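Local coordinates for extracellular solute-binding protein, family 1 (Bifidobacterium longum subsp. infantis, PDB 6FTH) that probably binds human milk oligosaccharides outside the cell and delivers them to an ABC transporter for uptake, at residues Thr160-Leu165 against Lys181-Glu186; Asp187-Gly192 against Gly287-Thr292. All blocks are in the same frame, centred on the assembly; numbering follows the deposited sequence.

Interaction 1 (Thr160-Leu165 against Lys181-Glu186)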
ATOM      1  N   THR A 160      11.960 -14.799  20.014  1.00 15.48           N
ATOM      2  CA  THR A 160      13.111 -15.256  20.792  1.00 14.88           C
ATOM      3  C   THR A 160      13.084 -14.638  22.183  1.00 15.73           C
ATOM      4  O   THR A 160      13.331 -15.318  23.182  1.00 16.24           O
ATOM      5  CB  THR A 160      14.400 -14.883  20.068  1.00 17.54           C
ATOM      6  OG1 THR A 160      14.452 -15.590  18.823  1.00 18.52           O
ATOM      7  CG2 THR A 160      15.641 -15.231  20.911  1.00 19.88           C
ATOM      8  N   TRP A 161      12.739 -13.356  22.266  1.00 15.36           N
ATOM      9  CA  TRP A 161      12.626 -12.704  23.570  1.00 15.70           C
ATOM     10  C   TRP A 161      11.478 -13.282  24.389  1.00 16.75           C
ATOM     11  O   TRP A 161      11.624 -13.525  25.596  1.00 15.95           O
ATOM     12  CB  TRP A 161      12.424 -11.212  23.378  1.00 13.28           C
ATOM     13  CG  TRP A 161      13.578 -10.419  22.864  1.00 13.79           C
ATOM     14  CD1 TRP A 161      14.815 -10.882  22.464  1.00 14.80           C
ATOM     15  CD2 TRP A 161      13.630  -8.997  22.730  1.00 14.92           C
ATOM     16  NE1 TRP A 161      15.601  -9.834  22.085  1.00 16.41           N
ATOM     17  CE2 TRP A 161      14.909  -8.663  22.235  1.00 16.37           C
ATOM     18  CE3 TRP A 161      12.712  -7.974  22.971  1.00 14.29           C
ATOM     19  CZ2 TRP A 161      15.293  -7.355  21.975  1.00 16.61           C
ATOM     20  CZ3 TRP A 161      13.087  -6.669  22.722  1.00 15.69           C
ATOM     21  CH2 TRP A 161      14.370  -6.365  22.225  1.00 14.64           C
ATOM     22  N   LEU A 162      10.307 -13.480  23.773  1.00 14.07           N
ATOM     23  CA  LEU A 162       9.204 -14.084  24.501  1.00 14.57           C
ATOM     24  C   LEU A 162       9.631 -15.421  25.084  1.00 16.21           C
ATOM     25  O   LEU A 162       9.355 -15.721  26.250  1.00 16.32           O
ATOM     26  CB  LEU A 162       8.004 -14.308  23.581  1.00 16.11           C
ATOM     27  CG  LEU A 162       7.302 -13.038  23.049  1.00 15.51           C
ATOM     28  CD1 LEU A 162       6.232 -13.484  22.062  1.00 14.75           C
ATOM     29  CD2 LEU A 162       6.701 -12.190  24.136  1.00 16.28           C
ATOM     30  N   ASP A 163      10.309 -16.233  24.273  1.00 17.11           N
ATOM     31  CA  ASP A 163      10.695 -17.579  24.686  1.00 16.60           C
ATOM     32  C   ASP A 163      11.696 -17.537  25.833  1.00 17.40           C
ATOM     33  O   ASP A 163      11.563 -18.280  26.816  1.00 19.32           O
ATOM     34  CB  ASP A 163      11.310 -18.320  23.501  1.00 19.38           C
ATOM     35  CG  ASP A 163      10.271 -18.774  22.473  1.00 18.91           C
ATOM     36  OD1 ASP A 163       9.062 -18.689  22.741  1.00 21.90           O
ATOM     37  OD2 ASP A 163      10.702 -19.230  21.394  1.00 23.29           O
ATOM     38  N   LYS A 164      12.705 -16.674  25.716  1.00 17.72           N
ATOM     39  CA  LYS A 164      13.736 -16.544  26.748  1.00 17.72           C
ATOM     40  C   LYS A 164      13.159 -16.088  28.078  1.00 23.00           C
ATOM     41  O   LYS A 164      13.655 -16.487  29.140  1.00 20.56           O
ATOM     42  CB  LYS A 164      14.813 -15.563  26.282  1.00 22.19           C
ATOM     43  CG  LYS A 164      15.780 -16.196  25.265  1.00 30.79           C
ATOM     44  CD  LYS A 164      16.938 -15.283  24.878  1.00 30.92           C
ATOM     45  CE  LYS A 164      17.896 -16.019  23.938  1.00 31.90           C
ATOM     46  NZ  LYS A 164      19.011 -15.158  23.486  1.00 40.90           N
ATOM     47  N   LEU A 165      12.116 -15.265  28.049  1.00 18.00           N
ATOM     48  CA  LEU A 165      11.524 -14.732  29.271  1.00 17.30           C
ATOM     49  C   LEU A 165      10.356 -15.553  29.777  1.00 16.91           C
ATOM     50  O   LEU A 165       9.809 -15.243  30.838  1.00 20.90           O
ATOM     51  CB  LEU A 165      11.069 -13.286  29.042  1.00 18.61           C
ATOM     52  CG  LEU A 165      12.170 -12.305  28.650  1.00 20.08           C
ATOM     53  CD1 LEU A 165      11.576 -10.904  28.503  1.00 19.13           C
ATOM     54  CD2 LEU A 165      13.294 -12.328  29.690  1.00 21.26           C
ATOM     55  N   LYS A 181       6.771  -4.349  29.342  1.00 14.62           N
ATOM     56  CA  LYS A 181       7.503  -4.060  30.577  1.00 13.87           C
ATOM     57  C   LYS A 181       8.627  -5.060  30.794  1.00 16.87           C
ATOM     58  O   LYS A 181       9.719  -4.692  31.244  1.00 17.03           O
ATOM     59  CB  LYS A 181       6.554  -4.066  31.774  1.00 14.84           C
ATOM     60  CG  LYS A 181       5.582  -2.877  31.790  1.00 16.47           C
ATOM     61  CD  LYS A 181       4.572  -2.905  32.921  1.00 19.60           C
ATOM     62  CE  LYS A 181       3.690  -1.643  32.887  1.00 22.10           C
ATOM     63  NZ  LYS A 181       2.546  -1.732  33.872  1.00 30.32           N
ATOM     64  N   ALA A 182       8.369  -6.331  30.511  1.00 14.57           N
ATOM     65  CA  ALA A 182       9.408  -7.348  30.625  1.00 15.37           C
ATOM     66  C   ALA A 182      10.539  -7.091  29.647  1.00 17.23           C
ATOM     67  O   ALA A 182      11.724  -7.200  30.002  1.00 16.34           O
ATOM     68  CB  ALA A 182       8.788  -8.717  30.379  1.00 16.84           C
ATOM     69  N   PHE A 183      10.208  -6.737  28.406  1.00 14.85           N
ATOM     70  CA  PHE A 183      11.234  -6.380  27.433  1.00 14.79           C
ATOM     71  C   PHE A 183      12.061  -5.213  27.934  1.00 18.05           C
ATOM     72  O   PHE A 183      13.284  -5.168  27.729  1.00 17.05           O
ATOM     73  CB  PHE A 183      10.595  -6.001  26.086  1.00 14.46           C
ATOM     74  CG  PHE A 183       9.996  -7.162  25.299  1.00 15.74           C
ATOM     75  CD1 PHE A 183      10.138  -8.492  25.680  1.00 16.61           C
ATOM     76  CD2 PHE A 183       9.297  -6.886  24.139  1.00 14.93           C
ATOM     77  CE1 PHE A 183       9.583  -9.510  24.898  1.00 15.81           C
ATOM     78  CE2 PHE A 183       8.751  -7.876  23.366  1.00 13.66           C
ATOM     79  CZ  PHE A 183       8.881  -9.191  23.739  1.00 15.78           C
ATOM     80  N   LYS A 184      11.415  -4.255  28.601  1.00 16.70           N
ATOM     81  CA  LYS A 184      12.123  -3.061  29.021  1.00 18.13           C
ATOM     82  C   LYS A 184      13.140  -3.389  30.102  1.00 18.31           C
ATOM     83  O   LYS A 184      14.259  -2.872  30.073  1.00 21.65           O
ATOM     84  CB  LYS A 184      11.134  -2.000  29.504  1.00 17.15           C
ATOM     85  CG  LYS A 184      11.823  -0.685  29.871  1.00 18.76           C
ATOM     86  CD  LYS A 184      10.884   0.382  30.340  1.00 27.68           C
ATOM     87  CE  LYS A 184      11.620   1.729  30.568  1.00 31.54           C
ATOM     88  NZ  LYS A 184      12.392   2.256  29.373  1.00 32.19           N
ATOM     89  N   THR A 185      12.795  -4.280  31.036  1.00 17.16           N
ATOM     90  CA  THR A 185      13.576  -4.401  32.264  1.00 19.08           C
ATOM     91  C   THR A 185      14.384  -5.680  32.385  1.00 22.93           C
ATOM     92  O   THR A 185      15.274  -5.738  33.239  1.00 21.11           O
ATOM     93  CB  THR A 185      12.674  -4.313  33.502  1.00 18.90           C
ATOM     94  OG1 THR A 185      11.686  -5.347  33.483  1.00 22.32           O
ATOM     95  CG2 THR A 185      11.981  -2.954  33.551  1.00 23.52           C
ATOM     96  N   GLU A 186      14.092  -6.706  31.584  1.00 19.18           N
ATOM     97  CA  GLU A 186      14.695  -8.018  31.762  1.00 18.74           C
ATOM     98  C   GLU A 186      15.804  -8.330  30.745  1.00 15.32           C
ATOM     99  O   GLU A 186      16.221  -9.483  30.656  1.00 19.05           O
ATOM    100  CB  GLU A 186      13.606  -9.106  31.763  1.00 17.78           C
ATOM    101  CG  GLU A 186      12.535  -8.847  32.848  1.00 20.16           C
ATOM    102  CD  GLU A 186      11.404  -9.837  32.853  1.00 32.72           C
ATOM    103  OE1 GLU A 186      11.499 -10.870  32.154  1.00 32.31           O
ATOM    104  OE2 GLU A 186      10.404  -9.586  33.569  1.00 38.82           O
TER

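Interaction 2 (Asp187-Gly192 against Gly287-Thr292)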
ATOM      1  N   ASP A 187      16.324  -7.342  30.023  1.00 16.96           N
ATOM      2  CA  ASP A 187      17.503  -7.522  29.184  1.00 18.18           C
ATOM      3  C   ASP A 187      17.382  -8.745  28.271  1.00 15.23           C
ATOM      4  O   ASP A 187      18.280  -9.598  28.236  1.00 16.10           O
ATOM      5  CB  ASP A 187      18.749  -7.641  30.054  1.00 18.86           C
ATOM      6  CG  ASP A 187      20.030  -7.530  29.253  1.00 19.73           C
ATOM      7  OD1 ASP A 187      20.027  -6.841  28.217  1.00 19.08           O
ATOM      8  OD2 ASP A 187      21.052  -8.140  29.656  1.00 18.27           O
ATOM      9  N   PRO A 188      16.301  -8.866  27.503  1.00 16.19           N
ATOM     10  CA  PRO A 188      16.140 -10.079  26.693  1.00 16.09           C
ATOM     11  C   PRO A 188      17.238 -10.279  25.675  1.00 16.44           C
ATOM     12  O   PRO A 188      17.494 -11.420  25.287  1.00 18.66           O
ATOM     13  CB  PRO A 188      14.763  -9.890  26.033  1.00 16.07           C
ATOM     14  CG  PRO A 188      14.536  -8.404  26.044  1.00 15.92           C
ATOM     15  CD  PRO A 188      15.136  -7.975  27.372  1.00 18.31           C
ATOM     16  N   ASN A 189      17.909  -9.224  25.214  1.00 15.61           N
ATOM     17  CA  ASN A 189      18.991  -9.428  24.256  1.00 16.72           C
ATOM     18  C   ASN A 189      20.326  -9.750  24.912  1.00 19.20           C
ATOM     19  O   ASN A 189      21.303  -9.975  24.189  1.00 18.70           O
ATOM     20  CB  ASN A 189      19.106  -8.285  23.227  1.00 17.75           C
ATOM     21  CG  ASN A 189      19.689  -6.986  23.789  1.00 18.82           C
ATOM     22  OD1 ASN A 189      20.274  -6.957  24.872  1.00 16.70           O
ATOM     23  ND2 ASN A 189      19.573  -5.916  23.012  1.00 17.36           N
ATOM     24  N   GLY A 190      20.380  -9.768  26.244  1.00 18.53           N
ATOM     25  CA  GLY A 190      21.495 -10.347  26.972  1.00 19.02           C
ATOM     26  C   GLY A 190      22.744  -9.503  27.076  1.00 21.27           C
ATOM     27  O   GLY A 190      23.765 -10.009  27.554  1.00 22.13           O
ATOM     28  N   ASN A 191      22.726  -8.252  26.656  1.00 18.91           N
ATOM     29  CA  ASN A 191      23.976  -7.506  26.626  1.00 17.14           C
ATOM     30  C   ASN A 191      24.227  -6.695  27.892  1.00 17.03           C
ATOM     31  O   ASN A 191      25.245  -5.984  27.957  1.00 18.49           O
ATOM     32  CB  ASN A 191      24.079  -6.633  25.377  1.00 18.58           C
ATOM     33  CG  ASN A 191      23.019  -5.553  25.319  1.00 17.12           C
ATOM     34  OD1 ASN A 191      22.294  -5.309  26.290  1.00 17.35           O
ATOM     35  ND2 ASN A 191      22.939  -4.890  24.180  1.00 19.50           N
ATOM     36  N   GLY A 192      23.351  -6.802  28.884  1.00 17.53           N
ATOM     37  CA  GLY A 192      23.439  -6.028  30.107  1.00 19.28           C
ATOM     38  C   GLY A 192      22.940  -4.602  30.029  1.00 18.64           C
ATOM     39  O   GLY A 192      22.707  -3.987  31.079  1.00 19.46           O
ATOM     40  N   GLY A 287      22.448  -5.928  12.775  1.00 25.21           N
ATOM     41  CA  GLY A 287      22.322  -7.250  12.205  1.00 24.25           C
ATOM     42  C   GLY A 287      22.614  -8.383  13.166  1.00 26.89           C
ATOM     43  O   GLY A 287      22.361  -9.545  12.823  1.00 28.26           O
ATOM     44  N   LYS A 288      23.123  -8.081  14.362  1.00 26.34           N
ATOM     45  CA  LYS A 288      23.550  -9.094  15.317  1.00 29.48           C
ATOM     46  C   LYS A 288      22.793  -8.999  16.630  1.00 24.49           C
ATOM     47  O   LYS A 288      22.331 -10.020  17.151  1.00 25.80           O
ATOM     48  CB  LYS A 288      25.063  -8.933  15.560  1.00 34.62           C
ATOM     49  CG  LYS A 288      25.689  -9.976  16.473  1.00 40.63           C
ATOM     50  CD  LYS A 288      27.178  -9.677  16.696  1.00 45.58           C
ATOM     51  CE  LYS A 288      27.781 -10.520  17.819  1.00 49.33           C
ATOM     52  NZ  LYS A 288      29.241 -10.228  18.016  1.00 52.58           N
ATOM     53  N   THR A 289      22.637  -7.792  17.178  1.00 25.61           N
ATOM     54  CA  THR A 289      21.929  -7.585  18.438  1.00 25.74           C
ATOM     55  C   THR A 289      20.567  -6.966  18.136  1.00 16.94           C
ATOM     56  O   THR A 289      20.490  -5.830  17.656  1.00 21.16           O
ATOM     57  CB  THR A 289      22.742  -6.662  19.344  1.00 28.73           C
ATOM     58  OG1 THR A 289      24.021  -7.251  19.597  1.00 31.76           O
ATOM     59  CG2 THR A 289      22.034  -6.442  20.676  1.00 27.43           C
ATOM     60  N   ALA A 290      19.506  -7.714  18.416  1.00 20.67           N
ATOM     61  CA  ALA A 290      18.162  -7.177  18.256  1.00 18.60           C
ATOM     62  C   ALA A 290      17.914  -6.088  19.288  1.00 19.24           C
ATOM     63  O   ALA A 290      18.320  -6.211  20.446  1.00 18.35           O
ATOM     64  CB  ALA A 290      17.142  -8.291  18.455  1.00 18.29           C
ATOM     65  N   LYS A 291      17.202  -5.038  18.873  1.00 17.44           N
ATOM     66  CA  LYS A 291      16.888  -3.904  19.736  1.00 15.45           C
ATOM     67  C   LYS A 291      15.409  -3.725  20.026  1.00 15.75           C
ATOM     68  O   LYS A 291      15.070  -3.252  21.111  1.00 16.75           O
ATOM     69  CB  LYS A 291      17.399  -2.595  19.122  1.00 21.24           C
ATOM     70  CG  LYS A 291      18.889  -2.573  18.848  1.00 34.84           C
ATOM     71  CD  LYS A 291      19.704  -2.381  20.118  1.00 29.81           C
ATOM     72  CE  LYS A 291      21.180  -2.290  19.772  1.00 33.91           C
ATOM     73  NZ  LYS A 291      22.033  -2.042  20.981  1.00 37.96           N
ATOM     74  N   THR A 292      14.516  -4.092  19.105  1.00 16.86           N
ATOM     75  CA  THR A 292      13.100  -3.749  19.226  1.00 14.56           C
ATOM     76  C   THR A 292      12.239  -4.980  19.483  1.00 12.41           C
ATOM     77  O   THR A 292      12.388  -6.014  18.828  1.00 15.23           O
ATOM     78  CB  THR A 292      12.657  -3.057  17.951  1.00 16.10           C
ATOM     79  OG1 THR A 292      13.449  -1.879  17.746  1.00 17.97           O
ATOM     80  CG2 THR A 292      11.178  -2.655  18.031  1.00 15.89           C
TER

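Interaction 1 (Thr160-Leu165 against Lys181-Glu186)
A helix-helix crossing beside the mixed sheet that holds strands 154-158 and 197-199 is centred on Trp-161 and Phe-183, the first on helix 159-165 and the second on helix 173-185. The local axes run almost perpendicular, at 84°, and come within 10.9 Å of each other. The two aromatics form a T-shaped (edge-to-face) pair: the six-membered ring of Trp-161 turns its edge to the face of Phe-183, with centroids 5.0 Å apart and planes at 78°. CE3 of Trp-161 sits over the centre of the phenyl ring, while Trp-161 CB lies 3.6 Å from Phe-183 CE1. Phe-183 CG stands anti to the carbonyl carbon (chi1 -71°), and the ring beyond it comes nearer helix 159-165 than CB does. Leu-162 CD2 reaches the far end of that ring, 3.7 Å from CZ of Phe-183, and Leu-165 CD1 meets its edge in plane. Ile-157 and Pro-198, from the sheet strands, also touch Phe-183, so the ring is buried between both helices and the sheet. Leu-165 CD1 also packs 4.0 Å from Ala-182 CB. At the outer margin, Leu-165 CD2 lies against the carboxylate of Glu-186, 3.4 Å from OE1.

Interaction 2 (Asp187-Gly192 against Gly287-Thr292)
Asn-189 ND2 is shared by two oxygen acceptors, the backbone O of Ala-290 and OD2 of Asp-195, and so pins an Asx turn in the loop after helix 173-185 to the approach of strand 292-297. The bond from Asn-189 ND2 to Ala-290 O is short, 2.9 Å, and nearly straight at 174°; the acceptor lies in the amide plane and the donor comes in nearly along the C=O axis. Asn-189 CG stands between its own backbone N and carbonyl carbon (chi1 73°), and from there the amide serves both sides: ND2 faces Ala-290 O, while OD1 accepts from the backbone N of Asn-191, at 3.3 Å, which defines the Asx turn. The backbone N of Asn-189 donates to Glu-196 OE2. The loop is also folded by a type I beta turn from Asp-187 to Gly-190, and Asp-187 OD2 takes the N-H of Gly-192 at 2.8 Å. The spacing of Asp-187, Asn-189, Asn-191, Asp-195 and Glu-196 resembles the EF-hand-like calcium loop of AlgQ-type relatives, but here Lys-291 NZ forms a salt bridge to Asp-195. Replacing Asn-189 by an alanine would probably leave Ala-290 O and Asp-195 without this shared donor and let the Asx turn relax. The salt bridge joins the two loops, and backbone bonding of Lys-291 with Ile-197 continues the link into strand 197-199. Thr-289 adds a van der Waals contact: its side chain and that of Asn-189 cross obliquely, and CG2, anti to the backbone N, lies 3.4 Å from Asn-189 ND2.

Interactions 1 and 2 follow one another along the chain, the second opening at Asp-187, directly after Glu-186. Their centres are 10 Å apart and lie about 32 and 31 Å from the centre of the chain, on the same side of it. Trp-161 joins them: its CG lies 3.4 Å from Pro-188 CB, and its CH2 lies 3.4 Å from Lys-291 O. Both contacts border the mixed sheet in which strands 197-199, 292-297 and 154-158 are neighbours: helix 159-165 follows strand 154-158, and the two loops lead into the other two strands. Helices 159-165 and 173-185 and both loops thus meet beside one region of a single sheet, far from the chain centre.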